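D-galactonate dehydratase family member SEN1436 (PDB 3TW9) catalyses, at a low rate in vitro, the magnesium-dependent dehydration of D-gluconate to 2-dehydro-3-deoxy-D-gluconate, an activity unlikely to matter for D-gluconate breakdown in vivo. Local coordinates at residues C[32-37]-C[47-52]; C[149-154]-C[171-176]; C[272-277]-C[295-300]; C[64-69]-C[109-114]. All blocks are in the same frame, centred on the assembly; numbering follows the deposited sequence. Where two conformers were deposited one is given.

Interaction 1: residues C[32-37]-C[47-52]; sequences TNVKTI and AVVKIE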
loop_
_atom_site.group_PDB
_atom_site.type_symbol
_atom_site.label_atom_id
_atom_site.label_comp_id
_atom_site.label_asym_id
_atom_site.label_seq_id
_atom_site.Cartn_x
_atom_site.Cartn_y
_atom_site.Cartn_z
ATOM N N THR C 32 4.435 -27.594 7.126
ATOM C CA THR C 32 4.844 -28.831 7.805
ATOM C C THR C 32 6.132 -28.682 8.596
ATOM O O THR C 32 6.332 -29.357 9.610
ATOM C CB THR C 32 5.052 -29.985 6.803
ATOM O OG1 THR C 32 5.917 -29.551 5.745
ATOM C CG2 THR C 32 3.735 -30.459 6.254
ATOM N N ASN C 33 7.023 -27.828 8.102
ATOM C CA ASN C 33 8.314 -27.612 8.720
ATOM C C ASN C 33 8.815 -26.199 8.420
ATOM O O ASN C 33 8.625 -25.693 7.319
ATOM C CB ASN C 33 9.338 -28.643 8.225
ATOM C CG ASN C 33 10.609 -28.626 9.045
ATOM O OD1 ASN C 33 11.687 -28.365 8.523
ATOM N ND2 ASN C 33 10.484 -28.881 10.348
ATOM N N VAL C 34 9.427 -25.574 9.419
ATOM C CA VAL C 34 10.121 -24.300 9.272
ATOM C C VAL C 34 11.542 -24.496 9.776
ATOM O O VAL C 34 11.745 -24.851 10.947
ATOM C CB VAL C 34 9.448 -23.165 10.102
ATOM C CG1 VAL C 34 10.228 -21.865 9.973
ATOM C CG2 VAL C 34 8.009 -22.960 9.679
ATOM N N LYS C 35 12.528 -24.291 8.904
ATOM C CA LYS C 35 13.918 -24.294 9.363
ATOM C C LYS C 35 14.765 -23.101 8.917
ATOM O O LYS C 35 14.495 -22.461 7.893
ATOM C CB LYS C 35 14.608 -25.600 8.996
ATOM C CG LYS C 35 15.003 -25.697 7.556
ATOM C CD LYS C 35 15.764 -26.982 7.263
ATOM C CE LYS C 35 15.521 -27.394 5.823
ATOM N NZ LYS C 35 16.026 -28.757 5.474
ATOM N N THR C 36 15.800 -22.835 9.703
ATOM C CA THR C 36 16.725 -21.745 9.478
ATOM C C THR C 36 18.013 -22.337 8.966
ATOM O O THR C 36 18.658 -23.117 9.661
ATOM C CB THR C 36 17.034 -20.954 10.753
ATOM O OG1 THR C 36 15.814 -20.509 11.327
ATOM C CG2 THR C 36 17.880 -19.724 10.432
ATOM N N ILE C 37 18.371 -21.959 7.747
ATOM C CA ILE C 37 19.653 -22.334 7.154
ATOM C C ILE C 37 20.658 -21.219 7.336
ATOM O O ILE C 37 20.437 -20.086 6.881
ATOM C CB ILE C 37 19.484 -22.694 5.644
ATOM C CG1 ILE C 37 18.423 -23.793 5.484
ATOM C CG2 ILE C 37 20.838 -23.102 5.010
ATOM C CD1 ILE C 37 17.737 -23.827 4.102
ATOM N N ALA C 47 21.180 -15.742 6.998
ATOM C CA ALA C 47 20.103 -16.627 7.453
ATOM C C ALA C 47 19.027 -16.677 6.404
ATOM O O ALA C 47 18.516 -15.657 5.950
ATOM C CB ALA C 47 19.500 -16.167 8.780
ATOM N N VAL C 48 18.700 -17.893 6.006
ATOM C CA VAL C 48 17.651 -18.139 5.056
ATOM C C VAL C 48 16.673 -19.105 5.705
ATOM O O VAL C 48 17.066 -20.162 6.204
ATOM C CB VAL C 48 18.209 -18.755 3.735
ATOM C CG1 VAL C 48 17.066 -19.236 2.841
ATOM C CG2 VAL C 48 19.074 -17.746 3.019
ATOM N N VAL C 49 15.402 -18.722 5.712
ATOM C CA VAL C 49 14.317 -19.591 6.166
ATOM C C VAL C 49 13.764 -20.412 5.015
ATOM O O VAL C 49 13.439 -19.850 3.971
ATOM C CB VAL C 49 13.149 -18.746 6.816
ATOM C CG1 VAL C 49 11.862 -19.566 7.035
ATOM C CG2 VAL C 49 13.597 -18.174 8.146
ATOM N N LYS C 50 13.626 -21.729 5.236
ATOM C CA LYS C 50 12.907 -22.611 4.304
ATOM C C LYS C 50 11.644 -23.110 4.953
ATOM O O LYS C 50 11.687 -23.709 6.037
ATOM C CB LYS C 50 13.779 -23.791 3.882
ATOM C CG LYS C 50 13.123 -24.756 2.879
ATOM C CD LYS C 50 14.178 -25.684 2.336
ATOM C CE LYS C 50 13.668 -26.565 1.236
ATOM N NZ LYS C 50 14.843 -27.301 0.677
ATOM N N ILE C 51 10.511 -22.873 4.300
ATOM C CA ILE C 51 9.227 -23.335 4.796
ATOM C C ILE C 51 8.733 -24.468 3.904
ATOM O O ILE C 51 8.492 -24.257 2.721
ATOM C CB ILE C 51 8.174 -22.183 4.830
ATOM C CG1 ILE C 51 8.564 -21.141 5.891
ATOM C CG2 ILE C 51 6.774 -22.723 5.133
ATOM C CD1 ILE C 51 7.533 -20.060 6.085
ATOM N N GLU C 52 8.593 -25.658 4.478
ATOM C CA GLU C 52 8.078 -26.799 3.729
ATOM C C GLU C 52 6.568 -26.939 3.898
ATOM O O GLU C 52 5.993 -26.537 4.914
ATOM C CB GLU C 52 8.797 -28.092 4.129
ATOM C CG GLU C 52 10.233 -28.168 3.622
ATOM C CD GLU C 52 10.964 -29.398 4.115
ATOM O OE1 GLU C 52 10.569 -29.946 5.166
ATOM O OE2 GLU C 52 11.935 -29.813 3.450
HETATM O O HOH W 1 11.734 -26.591 6.174
#
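K35 and K50 lie side by side on one face of an antiparallel hairpin and point the same way. Their alkyl chains touch, K35 CE to K50 CD at 4.1 Å. K50 is extended throughout, with CG anti to the backbone N (chi1 -179°), which carries its amine far off the sheet. Both amines form salt bridges with E414. On the same face, I37 crosses K50 at a slant and lays CD1 4.0 Å from K50 CB. In one of its two conformers E52 also runs alongside N33 there. A water bridges N33 OD1 and K50 O.

The other face is mainly apolar. V34 CG1 meets V49 CG1 at 4.1 Å, and V34 CG2 rests near I51 CG1. T36 also lies there, with OG1 hydrogen-bonded to D78. Helices 70-85 and 110-131 cover this side.

Paired backbone bonds link K35 with K50 and I37 with V48, the shortest being I37 N to V48 O at 2.7 Å. At the far end T32 and N33 both face E52, a classic beta bulge. T32 N gives E52 O a nearly straight bond of 2.9 Å.

The chemistry is two-sided: mostly branched carbons pack under the helices, while the opposite face gathers two lysines whose like charges are probably balanced by the shared glutamate.

Interaction 2: residues C[149-154]-C[171-176]; sequences LYCHTD and EGYQYV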
loop_
_atom_site.group_PDB
_atom_site.type_symbol
_atom_site.label_atom_id
_atom_site.label_comp_id
_atom_site.label_asym_id
_atom_site.label_seq_id
_atom_site.Cartn_x
_atom_site.Cartn_y
_atom_site.Cartn_z
ATOM N N LEU C 149 20.868 0.007 -11.359
ATOM C CA LEU C 149 21.671 -0.283 -10.208
ATOM C C LEU C 149 22.654 0.838 -9.939
ATOM O O LEU C 149 22.992 1.634 -10.833
ATOM C CB LEU C 149 22.466 -1.572 -10.456
ATOM C CG LEU C 149 21.736 -2.813 -10.917
ATOM C CD1 LEU C 149 22.769 -3.832 -11.290
ATOM C CD2 LEU C 149 20.729 -3.360 -9.855
ATOM N N TYR C 150 23.079 0.937 -8.681
ATOM C CA TYR C 150 24.332 1.587 -8.348
ATOM C C TYR C 150 25.234 0.612 -7.603
ATOM O O TYR C 150 24.767 -0.345 -6.984
ATOM C CB TYR C 150 24.184 2.928 -7.587
ATOM C CG TYR C 150 23.859 2.924 -6.092
ATOM C CD1 TYR C 150 24.870 3.045 -5.132
ATOM C CD2 TYR C 150 22.527 2.914 -5.657
ATOM C CE1 TYR C 150 24.569 3.101 -3.765
ATOM C CE2 TYR C 150 22.216 2.969 -4.276
ATOM C CZ TYR C 150 23.242 3.077 -3.356
ATOM O OH TYR C 150 22.955 3.162 -2.006
ATOM N N CYS C 151 26.530 0.861 -7.708
ATOM C CA CYS C 151 27.520 0.063 -7.000
ATOM C C CYS C 151 28.444 0.995 -6.253
ATOM O O CYS C 151 28.491 2.211 -6.506
ATOM C CB CYS C 151 28.326 -0.755 -8.006
ATOM S SG CYS C 151 29.176 0.325 -9.159
ATOM N N HIS C 152 29.217 0.395 -5.367
ATOM C CA HIS C 152 30.192 1.077 -4.544
ATOM C C HIS C 152 31.530 1.127 -5.277
ATOM O O HIS C 152 31.799 0.268 -6.115
ATOM C CB HIS C 152 30.363 0.291 -3.248
ATOM C CG HIS C 152 29.130 0.230 -2.396
ATOM N ND1 HIS C 152 29.144 -0.285 -1.117
ATOM C CD2 HIS C 152 27.858 0.643 -2.620
ATOM C CE1 HIS C 152 27.929 -0.215 -0.601
ATOM N NE2 HIS C 152 27.129 0.334 -1.496
ATOM N N THR C 153 32.341 2.132 -4.965
ATOM C CA THR C 153 33.646 2.310 -5.602
ATOM C C THR C 153 34.773 2.373 -4.574
ATOM O O THR C 153 35.703 3.170 -4.728
ATOM C CB THR C 153 33.678 3.571 -6.525
ATOM O OG1 THR C 153 33.464 4.762 -5.752
ATOM C CG2 THR C 153 32.633 3.492 -7.641
ATOM N N ASP C 154 34.675 1.525 -3.540
ATOM C CA ASP C 154 35.559 1.554 -2.364
ATOM C C ASP C 154 37.032 1.527 -2.751
ATOM O O ASP C 154 37.470 0.627 -3.462
ATOM C CB ASP C 154 35.254 0.362 -1.440
ATOM C CG ASP C 154 34.001 0.569 -0.601
ATOM O OD1 ASP C 154 33.864 -0.097 0.442
ATOM O OD2 ASP C 154 33.148 1.396 -0.969
ATOM N N GLU C 171 31.967 -0.696 -17.222
ATOM C CA GLU C 171 31.099 -1.862 -17.068
ATOM C C GLU C 171 29.624 -1.577 -17.373
ATOM O O GLU C 171 28.869 -2.511 -17.592
ATOM C CB GLU C 171 31.205 -2.455 -15.661
ATOM C CG GLU C 171 32.556 -3.050 -15.332
ATOM C CD GLU C 171 32.576 -3.826 -14.022
ATOM O OE1 GLU C 171 31.547 -3.868 -13.308
ATOM O OE2 GLU C 171 33.640 -4.406 -13.709
ATOM N N GLY C 172 29.214 -0.303 -17.357
ATOM C CA GLY C 172 27.834 0.061 -17.689
ATOM C C GLY C 172 27.051 0.685 -16.541
ATOM O O GLY C 172 25.868 1.010 -16.707
ATOM N N TYR C 173 27.685 0.842 -15.377
ATOM C CA TYR C 173 27.009 1.531 -14.257
ATOM C C TYR C 173 26.808 2.997 -14.598
ATOM O O TYR C 173 27.738 3.693 -15.063
ATOM C CB TYR C 173 27.792 1.357 -12.960
ATOM C CG TYR C 173 27.602 -0.004 -12.341
ATOM C CD1 TYR C 173 26.490 -0.268 -11.535
ATOM C CD2 TYR C 173 28.521 -1.048 -12.572
ATOM C CE1 TYR C 173 26.309 -1.522 -10.938
ATOM C CE2 TYR C 173 28.339 -2.304 -11.989
ATOM C CZ TYR C 173 27.230 -2.535 -11.179
ATOM O OH TYR C 173 27.042 -3.768 -10.611
ATOM N N GLN C 174 25.581 3.465 -14.377
ATOM C CA GLN C 174 25.196 4.839 -14.675
ATOM C C GLN C 174 24.972 5.633 -13.389
ATOM O O GLN C 174 24.616 6.808 -13.432
ATOM C CB GLN C 174 23.953 4.842 -15.558
ATOM C CG GLN C 174 24.251 4.198 -16.907
ATOM C CD GLN C 174 23.161 4.431 -17.914
ATOM O OE1 GLN C 174 23.261 5.347 -18.733
ATOM N NE2 GLN C 174 22.095 3.657 -17.829
ATOM N N TYR C 175 25.213 4.959 -12.268
ATOM C CA TYR C 175 25.024 5.518 -10.927
ATOM C C TYR C 175 26.095 4.881 -10.046
ATOM O O TYR C 175 26.237 3.663 -10.046
ATOM C CB TYR C 175 23.663 5.123 -10.336
ATOM C CG TYR C 175 22.408 5.405 -11.133
ATOM C CD1 TYR C 175 21.518 6.421 -10.740
ATOM C CD2 TYR C 175 22.056 4.599 -12.219
ATOM C CE1 TYR C 175 20.342 6.660 -11.478
ATOM C CE2 TYR C 175 20.917 4.815 -12.943
ATOM C CZ TYR C 175 20.061 5.837 -12.575
ATOM O OH TYR C 175 18.929 5.990 -13.326
ATOM N N VAL C 176 26.835 5.682 -9.281
ATOM C CA VAL C 176 27.907 5.146 -8.409
ATOM C C VAL C 176 27.942 5.829 -7.062
ATOM O O VAL C 176 27.751 7.027 -6.988
ATOM C CB VAL C 176 29.345 5.325 -9.016
ATOM C CG1 VAL C 176 29.601 4.289 -10.112
ATOM C CG2 VAL C 176 29.537 6.730 -9.563
HETATM O O HOH W 2 23.571 1.825 -13.445
#
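L149 begins the contact by laying CB 3.9 Å from CE1 of the Y173 ring. Its carbonyl O lies 3.4 Å from CD2 of Y175. L149 O also accepts from a water. That water in turn accepts from Q174 N, so it ties the strand to the turn before Y175.

Y150 is next. Its CB packs on CB of Y175 at 3.6 Å, and its CA-H approaches Y175 O. The rest of the side chain leads away from 171-176, and its hydroxyl is hydrogen-bonded to that of Y272.

C151 makes a sulfur-aromatic contact. SG sits between its own backbone N and carbonyl carbon (chi1 60°), and this places it over the middle of the Y173 ring. The sulfur is 3.5 Å from the ring centroid and only 10° off the normal. C151 CB lies over the same face, 3.9 Å from the centroid, in a CH-pi contact. SG also reaches V176 CG1. The backbone N of C151 is buried with no polar partner in the model.

T153 is the last residue to touch 171-176. Its CG2 meets V176 CG1 at 4.0 Å, the two side chains crossing at about a right angle. T153 OG1 is bonded to R177 O.

Helix 158-171 ends in a Schellman motif at G172, which has positive phi, and the chain then turns into strand 175-177. This is the beta-alpha-beta crossover that opens the barrel domain of the enolase superfamily. H152, a probable substrate ligand, stands near the C-terminal end of its first strand.

Interaction 3: residues C[272-277]-C[295-300]; sequences YLEDPV and PISMGE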
loop_
_atom_site.group_PDB
_atom_site.type_symbol
_atom_site.label_atom_id
_atom_site.label_comp_id
_atom_site.label_asym_id
_atom_site.label_seq_id
_atom_site.Cartn_x
_atom_site.Cartn_y
_atom_site.Cartn_z
ATOM N N TYR C 272 21.569 11.191 -4.598
ATOM C CA TYR C 272 21.184 11.404 -3.215
ATOM C C TYR C 272 22.342 11.493 -2.229
ATOM O O TYR C 272 23.435 10.977 -2.478
ATOM C CB TYR C 272 20.071 10.438 -2.769
ATOM C CG TYR C 272 20.303 8.952 -2.682
ATOM C CD1 TYR C 272 21.324 8.390 -1.875
ATOM C CD2 TYR C 272 19.405 8.083 -3.321
ATOM C CE1 TYR C 272 21.434 6.973 -1.743
ATOM C CE2 TYR C 272 19.520 6.722 -3.212
ATOM C CZ TYR C 272 20.525 6.162 -2.441
ATOM O OH TYR C 272 20.552 4.769 -2.357
ATOM N N LEU C 273 22.069 12.171 -1.111
ATOM C CA LEU C 273 22.964 12.195 0.051
ATOM C C LEU C 273 22.288 11.335 1.106
ATOM O O LEU C 273 21.131 11.583 1.458
ATOM C CB LEU C 273 23.110 13.615 0.582
ATOM C CG LEU C 273 24.072 13.849 1.765
ATOM C CD1 LEU C 273 25.524 13.558 1.336
ATOM C CD2 LEU C 273 23.977 15.270 2.241
ATOM N N GLU C 274 23.011 10.324 1.577
ATOM C CA GLU C 274 22.443 9.223 2.344
ATOM C C GLU C 274 22.778 9.270 3.830
ATOM O O GLU C 274 23.906 9.588 4.224
ATOM C CB GLU C 274 22.919 7.888 1.761
ATOM C CG GLU C 274 22.306 6.696 2.470
ATOM C CD GLU C 274 22.910 5.414 2.049
ATOM O OE1 GLU C 274 23.686 5.448 1.089
ATOM O OE2 GLU C 274 22.577 4.376 2.669
ATOM N N ASP C 275 21.779 8.899 4.629
ATOM C CA ASP C 275 21.877 8.900 6.113
ATOM C C ASP C 275 22.589 10.099 6.697
ATOM O O ASP C 275 23.582 9.949 7.415
ATOM C CB ASP C 275 22.448 7.584 6.628
ATOM C CG ASP C 275 21.559 6.427 6.338
ATOM O OD1 ASP C 275 20.466 6.617 5.750
ATOM O OD2 ASP C 275 21.959 5.268 6.652
ATOM N N PRO C 276 22.075 11.325 6.405
ATOM C CA PRO C 276 22.697 12.492 6.994
ATOM C C PRO C 276 22.531 12.531 8.534
ATOM O O PRO C 276 23.280 13.222 9.215
ATOM C CB PRO C 276 21.943 13.663 6.339
ATOM C CG PRO C 276 20.630 13.107 5.922
ATOM C CD PRO C 276 20.963 11.694 5.500
ATOM N N VAL C 277 21.529 11.825 9.049
ATOM C CA VAL C 277 21.356 11.719 10.507
ATOM C C VAL C 277 21.171 10.268 10.902
ATOM O O VAL C 277 20.746 9.441 10.089
ATOM C CB VAL C 277 20.181 12.595 11.061
ATOM C CG1 VAL C 277 20.440 14.049 10.766
ATOM C CG2 VAL C 277 18.793 12.174 10.484
ATOM N N PRO C 295 18.979 15.970 -2.776
ATOM C CA PRO C 295 18.065 14.868 -2.475
ATOM C C PRO C 295 18.611 14.026 -1.334
ATOM O O PRO C 295 19.827 13.877 -1.192
ATOM C CB PRO C 295 18.057 14.026 -3.763
ATOM C CG PRO C 295 18.554 15.007 -4.822
ATOM C CD PRO C 295 19.557 15.841 -4.126
ATOM N N ILE C 296 17.702 13.554 -0.487
ATOM C CA ILE C 296 18.098 12.896 0.756
ATOM C C ILE C 296 17.533 11.506 0.786
ATOM O O ILE C 296 16.361 11.324 0.476
ATOM C CB ILE C 296 17.518 13.640 1.992
ATOM C CG1 ILE C 296 18.106 15.042 2.145
ATOM C CG2 ILE C 296 17.713 12.818 3.297
ATOM C CD1 ILE C 296 19.668 15.113 2.258
ATOM N N SER C 297 18.350 10.534 1.167
ATOM C CA SER C 297 17.840 9.214 1.512
ATOM C C SER C 297 18.161 8.857 2.983
ATOM O O SER C 297 19.171 9.302 3.572
ATOM C CB SER C 297 18.365 8.131 0.561
ATOM O OG SER C 297 19.720 7.873 0.838
ATOM N N MET C 298 17.288 8.027 3.549
ATOM C CA MET C 298 17.374 7.667 4.950
ATOM C C MET C 298 16.848 6.269 5.061
ATOM O O MET C 298 15.893 5.894 4.381
ATOM C CB MET C 298 16.446 8.570 5.805
ATOM C CG MET C 298 17.026 9.886 6.256
ATOM S SD MET C 298 18.467 9.772 7.344
ATOM C CE MET C 298 17.732 8.922 8.781
ATOM N N GLY C 299 17.425 5.498 5.975
ATOM C CA GLY C 299 16.621 4.435 6.523
ATOM C C GLY C 299 17.103 3.007 6.555
ATOM O O GLY C 299 16.355 2.128 6.994
ATOM N N GLU C 300 18.332 2.730 6.132
ATOM C CA GLU C 300 18.777 1.333 6.215
ATOM C C GLU C 300 18.762 0.797 7.674
ATOM O O GLU C 300 18.605 -0.396 7.879
ATOM C CB GLU C 300 20.144 1.146 5.574
ATOM C CG GLU C 300 21.243 1.851 6.290
ATOM C CD GLU C 300 22.589 1.748 5.588
ATOM O OE1 GLU C 300 22.669 1.891 4.342
ATOM O OE2 GLU C 300 23.579 1.547 6.309
HETATM O O HOH W 3 20.260 4.294 4.429
#
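L273 N donates to P295 O at 2.8 Å, and D275 N to S297 O at 2.8 Å, the latter bond bent to 142°. S297 N donates to L273 O between them, so the backbones pair in parallel. D275 adds a side-chain bond: OD1 accepts from G299 N at 3.2 Å, on the syn side and 28° out of the carboxylate plane. CG of D275 is anti to the carbonyl carbon (chi1 -64°), which swings the carboxylate toward 298-300. A water bridges D275 OD1 and E274 OE2 and accepts from E300 N. The side chains of E274 and E300 cross at about a right angle, with E274 OE2 3.0 Å from E300 OE1. Both are magnesium ligands, and D248 is the third protein ligand. A nearby cation probably eases their repulsion; R321 forms a salt bridge with E274 OE2 and a weaker, longer ion pair with E300.

These are neighbouring strands of the enolase-superfamily barrel, joined by helix 285-291 and carrying metal ligands at or just beyond their C-terminal ends.

Beyond the polar core, S297 covers one face of the Y272 ring. CB lies 3.8 Å from the ring centroid, while OG is offset toward the rim and has no hydrogen-bond partner in the model. On the other side of the strands, P276 CG meets I296 CG2 at 3.9 Å. M298 bends at chi2 and chi3 and brings its CE to 3.8 Å from V277 CG2, near helix 285-291.

Interaction 4: residues C[64-69]-C[109-114]; sequences ATFTQR and GPIMNN
F66 and P110 form the close apolar part of the contact. They lie side by side and point the same way, with F66 CE2 3.6 Å from P110 CB. F66 puts CG anti to the backbone N (chi1 171°), which directs the ring at the first turn of helix 110-131. I111 comes in at the edge of that ring, near its plane, and its CG1 is 3.8 Å from F66 CE2.

N114 packs against the base of the F66 side chain, at CB. Its side chain also fits against the backbone of A64 and T65. A64 CB lies 3.3 Å from N114 O. Here the contact is buried, and A64 also packs on V73 and I77 of helix 70-85.

The segments are a loop and a helix start in the N-terminal capping domain of the mandelate racemase/muconate lactonizing enzyme family. Loop 64-69 follows strand 59-63 and leads into helix 70-85, with R69 at the N-cap position. G109 holds the same position before helix 110-131. In this family such capping loops help to close the active site, and Q68 is a substrate-binding residue; its NE2 is bonded to a glycerol, probably from the crystallisation liquor.

The side toward R69 is looser and more open to solvent. R69 CB lies over one face of the F66 ring, and it touches I111 CG1 at 4.1 Å. Beyond CB the chain bends and leads away from I111. Its NH1 bonds back to Q68 O at 2.9 Å, with that carbonyl almost in the guanidinium plane.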
loop_
_atom_site.group_PDB
_atom_site.type_symbol
_atom_site.label_atom_id
_atom_site.label_comp_id
_atom_site.label_asym_id
_atom_site.label_seq_id
_atom_site.Cartn_x
_atom_site.Cartn_y
_atom_site.Cartn_z
ATOM N N ALA C 64 16.406 -13.815 6.250
ATOM C CA ALA C 64 16.409 -13.354 7.641
ATOM C C ALA C 64 17.751 -12.784 8.053
ATOM O O ALA C 64 18.139 -12.880 9.223
ATOM C CB ALA C 64 15.988 -14.529 8.594
ATOM N N THR C 65 18.477 -12.188 7.103
ATOM C CA THR C 65 19.847 -11.792 7.344
ATOM C C THR C 65 19.984 -10.438 8.054
ATOM O O THR C 65 19.915 -9.372 7.405
ATOM C CB THR C 65 20.653 -11.841 6.017
ATOM O OG1 THR C 65 20.469 -13.144 5.405
ATOM C CG2 THR C 65 22.142 -11.554 6.236
ATOM N N PHE C 66 20.107 -10.519 9.381
ATOM C CA PHE C 66 20.735 -9.497 10.211
ATOM C C PHE C 66 22.058 -10.157 10.583
ATOM O O PHE C 66 22.148 -10.904 11.557
ATOM C CB PHE C 66 19.833 -9.212 11.434
ATOM C CG PHE C 66 20.436 -8.325 12.504
ATOM C CD1 PHE C 66 21.562 -7.534 12.283
ATOM C CD2 PHE C 66 19.816 -8.254 13.752
ATOM C CE1 PHE C 66 22.082 -6.716 13.276
ATOM C CE2 PHE C 66 20.327 -7.423 14.762
ATOM C CZ PHE C 66 21.470 -6.660 14.523
ATOM N N THR C 67 23.090 -9.859 9.794
ATOM C CA THR C 67 24.359 -10.606 9.869
ATOM C C THR C 67 25.049 -10.563 11.244
ATOM O O THR C 67 25.541 -11.597 11.733
ATOM C CB THR C 67 25.348 -10.196 8.732
ATOM O OG1 THR C 67 26.399 -11.162 8.632
ATOM C CG2 THR C 67 26.001 -8.842 8.997
ATOM N N GLN C 68 25.029 -9.392 11.888
ATOM C CA GLN C 68 25.718 -9.209 13.174
ATOM C C GLN C 68 25.062 -9.969 14.332
ATOM O O GLN C 68 25.675 -10.107 15.395
ATOM C CB GLN C 68 25.863 -7.735 13.514
ATOM C CG GLN C 68 26.696 -6.927 12.509
ATOM C CD GLN C 68 25.872 -6.326 11.372
ATOM O OE1 GLN C 68 24.724 -6.675 11.169
ATOM N NE2 GLN C 68 26.488 -5.423 10.615
ATOM N N ARG C 69 23.837 -10.451 14.135
ATOM C CA ARG C 69 23.128 -11.174 15.203
ATOM C C ARG C 69 22.526 -12.467 14.688
ATOM O O ARG C 69 21.525 -12.955 15.209
ATOM C CB ARG C 69 22.093 -10.279 15.920
ATOM C CG ARG C 69 22.690 -9.120 16.731
ATOM C CD ARG C 69 23.452 -9.559 17.980
ATOM N NE ARG C 69 23.968 -8.430 18.761
ATOM C CZ ARG C 69 25.098 -7.757 18.513
ATOM N NH1 ARG C 69 25.893 -8.103 17.510
ATOM N NH2 ARG C 69 25.456 -6.739 19.298
ATOM N N GLY C 109 11.859 -4.637 16.165
ATOM C CA GLY C 109 13.313 -4.641 16.366
ATOM C C GLY C 109 14.011 -5.464 15.312
ATOM O O GLY C 109 13.333 -6.214 14.606
ATOM N N PRO C 110 15.335 -5.327 15.199
ATOM C CA PRO C 110 16.031 -5.962 14.043
ATOM C C PRO C 110 16.033 -7.490 14.107
ATOM O O PRO C 110 15.894 -8.163 13.072
ATOM C CB PRO C 110 17.437 -5.356 14.092
ATOM C CG PRO C 110 17.650 -4.910 15.546
ATOM C CD PRO C 110 16.241 -4.529 16.060
ATOM N N ILE C 111 16.123 -8.052 15.315
ATOM C CA ILE C 111 16.066 -9.506 15.420
ATOM C C ILE C 111 14.635 -10.031 15.189
ATOM O O ILE C 111 14.407 -10.927 14.351
ATOM C CB ILE C 111 16.699 -10.054 16.730
ATOM C CG1 ILE C 111 18.175 -9.678 16.864
ATOM C CG2 ILE C 111 16.571 -11.613 16.756
ATOM C CD1 ILE C 111 18.726 -9.988 18.284
ATOM N N MET C 112 13.663 -9.425 15.871
ATOM C CA MET C 112 12.242 -9.744 15.682
ATOM C C MET C 112 11.788 -9.618 14.226
ATOM O O MET C 112 11.135 -10.491 13.708
ATOM C CB MET C 112 11.348 -8.831 16.557
ATOM C CG MET C 112 11.682 -8.848 18.057
ATOM S SD MET C 112 11.293 -10.461 18.801
ATOM C CE MET C 112 9.523 -10.502 18.769
ATOM N N ASN C 113 12.129 -8.504 13.586
ATOM C CA ASN C 113 11.660 -8.254 12.222
ATOM C C ASN C 113 12.277 -9.259 11.230
ATOM O O ASN C 113 11.615 -9.666 10.260
ATOM C CB ASN C 113 12.001 -6.844 11.785
ATOM C CG ASN C 113 11.260 -5.736 12.602
ATOM O OD1 ASN C 113 10.443 -6.011 13.481
ATOM N ND2 ASN C 113 11.585 -4.487 12.315
ATOM N N ASN C 114 13.546 -9.624 11.463
ATOM C CA ASN C 114 14.240 -10.572 10.559
ATOM C C ASN C 114 13.658 -11.983 10.638
ATOM O O ASN C 114 13.484 -12.651 9.617
ATOM C CB ASN C 114 15.759 -10.551 10.780
ATOM C CG ASN C 114 16.453 -9.500 9.929
ATOM O OD1 ASN C 114 16.763 -8.391 10.386
ATOM N ND2 ASN C 114 16.683 -9.831 8.679
#

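Overall arrangement
Interactions 1 and 4 belong to the N-terminal domain, and interactions 2 and 3 to the barrel. The first pair touch through A47, whose O is 2.8 Å from A64 N and whose N is 3.1 Å from T65 OG1. Hairpin 31-53 thus holds the start of the loop that carries Q68. The second pair share the barrel sheet and meet at Y150 OH and Y272 OH, 2.9 Å apart. The active site lies between the domains: interaction 3 supplies E274 and E300, interaction 2 probably H152 and interaction 4 Q68. Nearest atoms of interactions 3 and 4 are about 8 Å apart. Interaction 1 is remoter: the side chains of A47 and Q68 are about 11 Å apart.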